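Local structure of lipopolysaccharide biosynthesis protein wbpB (Thermus thermophilus, 3O9Z) at residues F189-L192 against A193-F196; S228-P231 against S232-P235; V269-K272 against T273-E277. The protein is an NAD-dependent dehydrogenase of lipopolysaccharide sugar biosynthesis, involved in making 2,3-diacetamido-2,3-dideoxy-D-mannuronic acid, and binds 2-oxoglutarate as well as the cofactor. All coordinates share one frame; numbering follows the deposited sequence. Where two conformers were deposited one is given.

Interaction 1. Residues F189-L192 against A193-F196; sequences FDLL and AWLF
Leu-191 sets its CD1 methyl against the rim of the Trp-194 indole, in the plane of the ring, with CD1 3.7 Å from CE3. The same methyl also meets Leu-195, its CD1 3.8 Å from the leucine CD1 one turn further on, so a single branch bridges the i+3 and i+4 neighbours of helix 186-196. Leu-191 can do this because its CG is swung anti to the backbone N and beside the carbonyl carbon (chi1 171°), where CD1 finds both neighbours. One residue on, the pattern recurs with a phenyl ring: Leu-192 CD2 lies in the plane of Phe-196 at its edge, 3.9 Å from CE2. Leu-195 CB sits over the centre of that ring, 3.6 Å above its plane, so the ring is touched at both face and edge. Beneath the side chains run regular i to i+4 bonds, the last from Phe-196 N to Leu-192 O at 2.8 Å. Side chains of the helix touch helices 136-146 and 281-294 and strand 211-218, the last in the C-terminal domain's sheet. The buried Asp-190 turns away from this contact, and its OD2 is paired in a salt bridge with Arg-133, while Lys-142 makes a cation-pi contact with Trp-194. Between the two segments themselves the side chains offer one another only carbon, which implies that shape and burial hold them, with directional bonding left to the backbone.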
ATOM      1  N   PHE A 189     -25.227  -5.745  19.748  1.00 11.84           N
ATOM      2  CA  PHE A 189     -24.792  -6.176  21.087  1.00 12.92           C
ATOM      3  C   PHE A 189     -24.861  -4.955  22.005  1.00 13.33           C
ATOM      4  O   PHE A 189     -25.279  -5.055  23.178  1.00 14.00           O
ATOM      5  CB  PHE A 189     -23.457  -6.928  21.100  1.00 12.18           C
ATOM      6  CG  PHE A 189     -23.540  -8.255  20.410  1.00 12.01           C
ATOM      7  CD1 PHE A 189     -24.359  -9.270  20.895  1.00 11.97           C
ATOM      8  CD2 PHE A 189     -22.802  -8.495  19.269  1.00 14.48           C
ATOM      9  CE1 PHE A 189     -24.440 -10.475  20.225  1.00 13.85           C
ATOM     10  CE2 PHE A 189     -22.857  -9.714  18.636  1.00 15.32           C
ATOM     11  CZ  PHE A 189     -23.706 -10.694  19.076  1.00 15.14           C
ATOM     12  N   ASP A 190     -24.430  -3.798  21.505  1.00 12.41           N
ATOM     13  CA  ASP A 190     -24.485  -2.591  22.300  1.00 13.11           C
ATOM     14  C   ASP A 190     -25.906  -2.118  22.583  1.00 13.32           C
ATOM     15  O   ASP A 190     -26.220  -1.724  23.725  1.00 13.69           O
ATOM     16  CB  ASP A 190     -23.627  -1.500  21.650  1.00 12.92           C
ATOM     17  CG  ASP A 190     -23.610  -0.258  22.491  1.00 13.39           C
ATOM     18  OD1 ASP A 190     -22.808  -0.247  23.458  1.00 16.34           O
ATOM     19  OD2 ASP A 190     -24.460   0.612  22.207  1.00 14.43           O
ATOM     20  N   LEU A 191     -26.788  -2.189  21.585  1.00 13.64           N
ATOM     21  CA  LEU A 191     -28.198  -1.859  21.781  1.00 13.99           C
ATOM     22  C   LEU A 191     -28.778  -2.723  22.896  1.00 13.08           C
ATOM     23  O   LEU A 191     -29.457  -2.207  23.805  1.00 13.74           O
ATOM     24  CB  LEU A 191     -28.975  -2.113  20.470  1.00 14.74           C
ATOM     25  CG  LEU A 191     -30.500  -2.008  20.571  1.00 14.06           C
ATOM     26  CD1 LEU A 191     -30.948  -0.607  21.012  1.00 18.04           C
ATOM     27  CD2 LEU A 191     -31.140  -2.398  19.224  1.00 15.86           C
ATOM     28  N   LEU A 192     -28.500  -4.017  22.832  1.00 12.85           N
ATOM     29  CA  LEU A 192     -29.057  -4.939  23.821  1.00 13.37           C
ATOM     30  C   LEU A 192     -28.478  -4.707  25.207  1.00 13.24           C
ATOM     31  O   LEU A 192     -29.226  -4.811  26.187  1.00 15.08           O
ATOM     32  CB  LEU A 192     -28.793  -6.380  23.412  1.00 12.06           C
ATOM     33  CG  LEU A 192     -29.538  -6.787  22.131  1.00 12.53           C
ATOM     34  CD1 LEU A 192     -28.980  -8.126  21.614  1.00 14.60           C
ATOM     35  CD2 LEU A 192     -31.090  -6.842  22.276  1.00 14.19           C
ATOM     36  N   ALA A 193     -27.190  -4.390  25.326  1.00 13.21           N
ATOM     37  CA  ALA A 193     -26.589  -4.090  26.622  1.00 13.50           C
ATOM     38  C   ALA A 193     -27.199  -2.818  27.194  1.00 14.25           C
ATOM     39  O   ALA A 193     -27.469  -2.719  28.407  1.00 15.82           O
ATOM     40  CB  ALA A 193     -25.038  -3.985  26.492  1.00 14.55           C
ATOM     41  N   TRP A 194     -27.350  -1.807  26.354  1.00 14.53           N
ATOM     42  CA  TRP A 194     -27.976  -0.540  26.760  1.00 14.12           C
ATOM     43  C   TRP A 194     -29.408  -0.735  27.278  1.00 14.68           C
ATOM     44  O   TRP A 194     -29.777  -0.178  28.328  1.00 18.19           O
ATOM     45  CB  TRP A 194     -27.956   0.396  25.545  1.00 16.93           C
ATOM     46  CG  TRP A 194     -28.544   1.749  25.700  1.00 17.08           C
ATOM     47  CD1 TRP A 194     -28.163   2.718  26.593  1.00 22.84           C
ATOM     48  CD2 TRP A 194     -29.504   2.350  24.821  1.00 15.69           C
ATOM     49  NE1 TRP A 194     -28.883   3.868  26.337  1.00 22.03           N
ATOM     50  CE2 TRP A 194     -29.676   3.682  25.235  1.00 19.25           C
ATOM     51  CE3 TRP A 194     -30.193   1.902  23.690  1.00 18.30           C
ATOM     52  CZ2 TRP A 194     -30.579   4.549  24.607  1.00 20.23           C
ATOM     53  CZ3 TRP A 194     -31.076   2.769  23.049  1.00 22.44           C
ATOM     54  CH2 TRP A 194     -31.259   4.080  23.516  1.00 19.18           C
ATOM     55  N   LEU A 195     -30.211  -1.543  26.582  1.00 14.60           N
ATOM     56  CA  LEU A 195     -31.583  -1.787  27.013  1.00 14.65           C
ATOM     57  C   LEU A 195     -31.683  -2.761  28.186  1.00 16.81           C
ATOM     58  O   LEU A 195     -32.527  -2.551  29.065  1.00 18.02           O
ATOM     59  CB  LEU A 195     -32.397  -2.349  25.857  1.00 15.04           C
ATOM     60  CG  LEU A 195     -32.537  -1.448  24.620  1.00 16.44           C
ATOM     61  CD1 LEU A 195     -33.259  -2.231  23.515  1.00 16.86           C
ATOM     62  CD2 LEU A 195     -33.325  -0.172  24.985  1.00 19.22           C
ATOM     63  N   PHE A 196     -30.849  -3.785  28.203  1.00 13.96           N
ATOM     64  CA  PHE A 196     -31.111  -4.972  29.024  1.00 14.38           C
ATOM     65  C   PHE A 196     -29.978  -5.383  29.946  1.00 16.75           C
ATOM     66  O   PHE A 196     -30.089  -6.373  30.676  1.00 16.86           O
ATOM     67  CB  PHE A 196     -31.511  -6.166  28.157  1.00 13.31           C
ATOM     68  CG  PHE A 196     -32.695  -5.925  27.268  1.00 14.52           C
ATOM     69  CD1 PHE A 196     -33.923  -5.572  27.814  1.00 15.44           C
ATOM     70  CD2 PHE A 196     -32.592  -6.062  25.894  1.00 13.39           C
ATOM     71  CE1 PHE A 196     -35.037  -5.382  26.991  1.00 14.22           C
ATOM     72  CE2 PHE A 196     -33.667  -5.884  25.067  1.00 15.95           C
ATOM     73  CZ  PHE A 196     -34.910  -5.528  25.606  1.00 15.32           C
TER

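Interaction 2. Residues S228-P231 against S232-P235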
ATOM      1  N   SER A 228     -26.537 -11.162   9.565  1.00 10.72           N
ATOM      2  CA  SER A 228     -25.969 -11.563   8.293  1.00 11.67           C
ATOM      3  C   SER A 228     -25.680 -10.353   7.419  1.00 12.58           C
ATOM      4  O   SER A 228     -26.335  -9.295   7.527  1.00 11.97           O
ATOM      5  CB  SER A 228     -26.914 -12.487   7.530  1.00 12.29           C
ATOM      6  OG  SER A 228     -26.324 -12.978   6.313  1.00 13.15           O
ATOM      7  N   ILE A 229     -24.666 -10.537   6.587  1.00 11.96           N
ATOM      8  CA  ILE A 229     -24.357  -9.600   5.506  1.00 13.02           C
ATOM      9  C   ILE A 229     -24.775 -10.140   4.149  1.00 12.25           C
ATOM     10  O   ILE A 229     -24.412  -9.559   3.112  1.00 14.13           O
ATOM     11  CB  ILE A 229     -22.878  -9.127   5.513  1.00 13.29           C
ATOM     12  CG1 ILE A 229     -21.990 -10.362   5.513  1.00 13.22           C
ATOM     13  CG2 ILE A 229     -22.633  -8.227   6.747  1.00 13.71           C
ATOM     14  CD1 ILE A 229     -20.473 -10.096   5.242  1.00 16.43           C
ATOM     15  N   ASP A 230     -25.495 -11.262   4.164  1.00 12.76           N
ATOM     16  CA  ASP A 230     -26.116 -11.799   2.922  1.00 14.02           C
ATOM     17  C   ASP A 230     -27.557 -11.280   2.846  1.00 14.50           C
ATOM     18  O   ASP A 230     -28.392 -11.670   3.669  1.00 14.16           O
ATOM     19  CB  ASP A 230     -26.072 -13.319   2.998  1.00 14.26           C
ATOM     20  CG  ASP A 230     -26.657 -13.996   1.787  1.00 18.79           C
ATOM     21  OD1 ASP A 230     -27.305 -13.295   0.986  1.00 18.50           O
ATOM     22  OD2 ASP A 230     -26.495 -15.238   1.697  1.00 20.63           O
ATOM     23  N   PRO A 231     -27.850 -10.429   1.854  1.00 14.30           N
ATOM     24  CA  PRO A 231     -29.192  -9.840   1.801  1.00 16.83           C
ATOM     25  C   PRO A 231     -30.294 -10.838   1.405  1.00 17.35           C
ATOM     26  O   PRO A 231     -31.465 -10.515   1.572  1.00 16.71           O
ATOM     27  CB  PRO A 231     -29.022  -8.745   0.739  1.00 19.03           C
ATOM     28  CG  PRO A 231     -28.011  -9.307  -0.199  1.00 16.93           C
ATOM     29  CD  PRO A 231     -26.980  -9.939   0.766  1.00 15.26           C
ATOM     30  N   SER A 232     -29.939 -12.085   1.103  1.00 17.95           N
ATOM     31  CA  SER A 232     -30.939 -13.124   0.896  0.50 16.34           C
ATOM     32  C   SER A 232     -31.741 -13.367   2.173  1.00 17.54           C
ATOM     33  O   SER A 232     -32.810 -13.991   2.141  1.00 18.57           O
ATOM     34  CB  SER A 232     -30.334 -14.436   0.382  0.50 19.16           C
ATOM     35  OG  SER A 232     -29.678 -15.180   1.395  0.50 18.73           O
ATOM     36  N   PHE A 233     -31.209 -12.960   3.326  1.00 16.59           N
ATOM     37  CA  PHE A 233     -31.959 -13.181   4.578  1.00 15.16           C
ATOM     38  C   PHE A 233     -32.931 -12.065   4.929  1.00 16.03           C
ATOM     39  O   PHE A 233     -33.662 -12.144   5.914  1.00 17.17           O
ATOM     40  CB  PHE A 233     -31.009 -13.441   5.778  1.00 13.53           C
ATOM     41  CG  PHE A 233     -30.307 -14.794   5.725  1.00 14.19           C
ATOM     42  CD1 PHE A 233     -30.960 -15.986   6.037  1.00 13.74           C
ATOM     43  CD2 PHE A 233     -29.009 -14.859   5.271  1.00 15.55           C
ATOM     44  CE1 PHE A 233     -30.307 -17.198   5.976  1.00 17.95           C
ATOM     45  CE2 PHE A 233     -28.349 -16.075   5.174  1.00 17.86           C
ATOM     46  CZ  PHE A 233     -28.992 -17.237   5.531  1.00 18.55           C
ATOM     47  N   VAL A 234     -32.943 -10.993   4.151  1.00 16.27           N
ATOM     48  CA  VAL A 234     -34.021 -10.020   4.301  1.00 17.13           C
ATOM     49  C   VAL A 234     -35.354 -10.759   4.059  1.00 18.71           C
ATOM     50  O   VAL A 234     -35.473 -11.526   3.085  1.00 19.97           O
ATOM     51  CB  VAL A 234     -33.867  -8.921   3.232  1.00 16.94           C
ATOM     52  CG1 VAL A 234     -35.081  -7.956   3.311  1.00 17.16           C
ATOM     53  CG2 VAL A 234     -32.598  -8.116   3.504  1.00 17.23           C
ATOM     54  N   PRO A 235     -36.344 -10.544   4.944  1.00 17.26           N
ATOM     55  CA  PRO A 235     -37.631 -11.249   4.802  1.00 19.23           C
ATOM     56  C   PRO A 235     -38.199 -11.076   3.398  1.00 18.69           C
ATOM     57  O   PRO A 235     -38.038 -10.023   2.769  1.00 19.28           O
ATOM     58  CB  PRO A 235     -38.524 -10.546   5.823  1.00 17.88           C
ATOM     59  CG  PRO A 235     -37.564 -10.167   6.922  1.00 19.16           C
ATOM     60  CD  PRO A 235     -36.303  -9.761   6.192  1.00 18.14           C
TER
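Asp-230 OD1 takes the backbone N-H of Ser-232 at 2.9 Å, an i to i+2 link that meets the definition of an Asx turn. The N-H comes from above the carboxylate plane, 45° out of it. The hydroxyl Ser-232 OG adds at most a weak bond to the same oxygen, left unsettled because its one proton has another acceptor within reach and the side chain has two conformers. Just upstream lies an ST turn: Ser-228 OG accepts the backbone N-H of Asp-230, N to OG 2.9 Å, and is also hydrogen-bonded to the carbonyl of Thr-210. The two turns follow each other where strand 221-228 ends and the chain bends through a short 3-10 turn towards helix 236-239. Asp-230 has its CG anti to the backbone N (chi1 -179°), which sends the carboxylate forward alongside its own carbonyl, over the start of that turn. The carbonyl is used too: Phe-233 N bonds Asp-230 O at 3.1 Å, almost straight at the hydrogen. Were Asp-230 an alanine, the Ser-232 N-H would probably lose its carboxylate mate and the start of the turn be freer to shift. The Phe-233 ring crosses the aspartate at about a right angle, its plane 79° from that of the carboxylate. Its CD2 comes within 3.4 Å of Ser-228 OG, and the ring also touches Val-159 and Val-211 of the sheet. The turn closes with Val-234 N bonded to Pro-231 O, and the methyl Val-234 CG2 rests 3.3 Å from that same Pro-231 O.

Interaction 3. Residues V269-K272 against T273-E277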
ATOM      1  N   VAL A 269     -24.580  12.129  17.552  1.00 18.93           N
ATOM      2  CA  VAL A 269     -23.532  11.633  18.410  1.00 22.68           C
ATOM      3  C   VAL A 269     -22.495  12.713  18.750  1.00 21.05           C
ATOM      4  O   VAL A 269     -21.983  12.752  19.853  1.00 22.15           O
ATOM      5  CB  VAL A 269     -22.897  10.384  17.749  1.00 20.71           C
ATOM      6  CG1 VAL A 269     -21.760   9.834  18.562  1.00 23.37           C
ATOM      7  CG2 VAL A 269     -24.002   9.330  17.582  1.00 24.36           C
ATOM      8  N   TYR A 270     -22.080  13.488  17.745  1.00 22.96           N
ATOM      9  CA  TYR A 270     -21.004  14.462  17.961  1.00 22.65           C
ATOM     10  C   TYR A 270     -21.475  15.518  18.953  1.00 22.95           C
ATOM     11  O   TYR A 270     -20.790  15.858  19.913  1.00 21.77           O
ATOM     12  CB  TYR A 270     -20.648  15.152  16.635  1.00 22.48           C
ATOM     13  CG  TYR A 270     -19.457  14.554  15.928  1.00 22.66           C
ATOM     14  CD1 TYR A 270     -18.278  15.277  15.815  1.00 21.57           C
ATOM     15  CD2 TYR A 270     -19.522  13.296  15.348  1.00 22.67           C
ATOM     16  CE1 TYR A 270     -17.166  14.737  15.171  1.00 18.82           C
ATOM     17  CE2 TYR A 270     -18.436  12.756  14.700  1.00 20.38           C
ATOM     18  CZ  TYR A 270     -17.271  13.474  14.613  1.00 21.68           C
ATOM     19  OH  TYR A 270     -16.150  12.951  14.029  1.00 20.17           O
ATOM     20  N   ARG A 271     -22.693  15.971  18.713  1.00 21.14           N
ATOM     21  CA  ARG A 271     -23.283  16.927  19.655  1.00 22.89           C
ATOM     22  C   ARG A 271     -23.336  16.422  21.099  1.00 25.77           C
ATOM     23  O   ARG A 271     -22.947  17.117  22.043  1.00 25.06           O
ATOM     24  CB  ARG A 271     -24.673  17.310  19.172  1.00 20.34           C
ATOM     25  CG  ARG A 271     -25.292  18.386  20.051  1.00 24.64           C
ATOM     26  CD  ARG A 271     -26.801  18.529  19.860  1.00 26.44           C
ATOM     27  NE  ARG A 271     -27.546  17.410  20.443  1.00 32.12           N
ATOM     28  CZ  ARG A 271     -27.774  17.241  21.745  1.00 35.75           C
ATOM     29  NH1 ARG A 271     -27.286  18.100  22.634  1.00 33.55           N
ATOM     30  NH2 ARG A 271     -28.477  16.198  22.172  1.00 35.25           N
ATOM     31  N   LYS A 272     -23.828  15.205  21.286  1.00 26.85           N
ATOM     32  CA  LYS A 272     -23.887  14.665  22.641  1.00 24.42           C
ATOM     33  C   LYS A 272     -22.515  14.573  23.262  1.00 28.00           C
ATOM     34  O   LYS A 272     -22.342  14.834  24.440  1.00 24.77           O
ATOM     35  CB  LYS A 272     -24.521  13.265  22.609  1.00 26.33           C
ATOM     36  CG  LYS A 272     -26.003  13.311  22.235  1.00 27.99           C
ATOM     37  CD  LYS A 272     -26.724  12.010  22.578  1.00 33.26           C
ATOM     38  CE  LYS A 272     -26.476  11.546  24.012  1.00 30.05           C
ATOM     39  NZ  LYS A 272     -27.526  12.032  24.966  1.00 35.19           N
ATOM     40  N   THR A 273     -21.515  14.230  22.456  1.00 20.38           N
ATOM     41  CA  THR A 273     -20.179  14.023  22.973  1.00 23.18           C
ATOM     42  C   THR A 273     -19.691  15.372  23.496  1.00 23.72           C
ATOM     43  O   THR A 273     -19.107  15.467  24.567  1.00 25.85           O
ATOM     44  CB  THR A 273     -19.270  13.445  21.865  1.00 18.77           C
ATOM     45  OG1 THR A 273     -19.877  12.207  21.416  1.00 23.23           O
ATOM     46  CG2 THR A 273     -17.880  13.152  22.406  1.00 21.66           C
ATOM     47  N   LEU A 274     -19.915  16.415  22.710  1.00 26.41           N
ATOM     48  CA  LEU A 274     -19.309  17.704  23.031  1.00 25.39           C
ATOM     49  C   LEU A 274     -20.078  18.303  24.198  1.00 29.05           C
ATOM     50  O   LEU A 274     -19.573  19.171  24.900  1.00 29.19           O
ATOM     51  CB  LEU A 274     -19.406  18.647  21.842  1.00 26.87           C
ATOM     52  CG  LEU A 274     -18.536  18.279  20.631  1.00 27.30           C
ATOM     53  CD1 LEU A 274     -18.646  19.430  19.670  1.00 26.63           C
ATOM     54  CD2 LEU A 274     -17.088  17.999  20.989  1.00 30.73           C
ATOM     55  N   ALA A 275     -21.303  17.825  24.383  1.00 28.08           N
ATOM     56  CA  ALA A 275     -22.119  18.304  25.496  1.00 30.53           C
ATOM     57  C   ALA A 275     -21.917  17.514  26.773  1.00 29.59           C
ATOM     58  O   ALA A 275     -22.533  17.829  27.788  1.00 32.69           O
ATOM     59  CB  ALA A 275     -23.577  18.344  25.112  1.00 27.08           C
ATOM     60  N   GLY A 276     -20.978  16.580  26.778  1.00 29.20           N
ATOM     61  CA  GLY A 276     -20.646  15.830  27.990  1.00 28.71           C
ATOM     62  C   GLY A 276     -21.564  14.634  28.157  1.00 29.74           C
ATOM     63  O   GLY A 276     -21.602  14.022  29.217  1.00 32.03           O
ATOM     64  N   GLU A 277     -22.275  14.268  27.099  1.00 27.83           N
ATOM     65  CA  GLU A 277     -23.251  13.188  27.198  1.00 29.08           C
ATOM     66  C   GLU A 277     -22.835  12.029  26.313  1.00 25.92           C
ATOM     67  O   GLU A 277     -23.688  11.249  25.886  1.00 28.95           O
ATOM     68  CB  GLU A 277     -24.606  13.670  26.710  1.00 26.98           C
ATOM     69  CG  GLU A 277     -25.269  14.715  27.609  1.00 35.59           C
ATOM     70  CD  GLU A 277     -26.539  15.275  27.001  1.00 34.83           C
ATOM     71  OE1 GLU A 277     -27.185  14.597  26.167  1.00 37.89           O
ATOM     72  OE2 GLU A 277     -26.902  16.421  27.334  1.00 43.44           O
TER
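Val-269 offers its carbonyl to two donors of Thr-273, at the start of the final turns of helix 266-274, which ends in a Schellman motif. Thr-273 N reaches Val-269 O at 3.0 Å and the hydroxyl Thr-273 OG1 reaches Val-269 O at 2.7 Å, from opposite faces of the carbonyl plane. The threonine has OG1 anti to its carbonyl carbon (chi1 -58°), which turns the hydroxyl back along the helix and settles its proton on the backbone. Tyr-270 contributes its carbonyl to Leu-274 N, a routine helical bond, while its ring runs the other way, into the Rossmann domain, where the phenol OH is hydrogen-bonded to His-19 and Ser-77. Arg-271 likewise gives its carbonyl to Ala-275 N. Its guanidinium has a salt bridge to Glu-268, and Arg-271 NH2 stays 4.5 Å from Glu-277 OE1, beyond a salt bridge, though the opposite charges probably still attract weakly. Lys-272 serves the helix end twice, by carbonyl and by side chain. Its carbonyl accepts Glu-277 N at 2.7 Å, the outer bond of the motif, and Gly-276 N closes the inner one onto Thr-273 O at 3.1 Å. Between them Gly-276 turns to a positive phi of 86°, where a beta carbon would be pressed against the carbonyl O of Ala-275. The lysine side chain, bent at chi3 and chi4, crosses the glutamate at about a right angle and brings CE to 3.4 Å from Glu-277 O. The salt bridge is made at 2.9 Å, Lys-272 NZ meeting Glu-277 OE1 on the anti lone pair, away from the other carboxylate oxygen.

How the interactions relate
All three contacts are short-range, yet each answers to its surroundings. Interaction 1 is the buried one, in a helix packed within the C-terminal alpha/beta domain, and relies on apolar branches and rings. Interactions 2 and 3 are partly buried and mark where a regular element ends: a strand in interaction 2, a helix in interaction 3. Their side chains make polar bonds: in interaction 2 an aspartate oxygen accepts a backbone N-H, in interaction 3 a threonine hydroxyl donates to a carbonyl and a lysine pairs with a glutamate. Interaction 3 lies against the Rossmann domain, its Val-269 side chain about 8 Å from the bound NAD, and across the chain's centre from interaction 2.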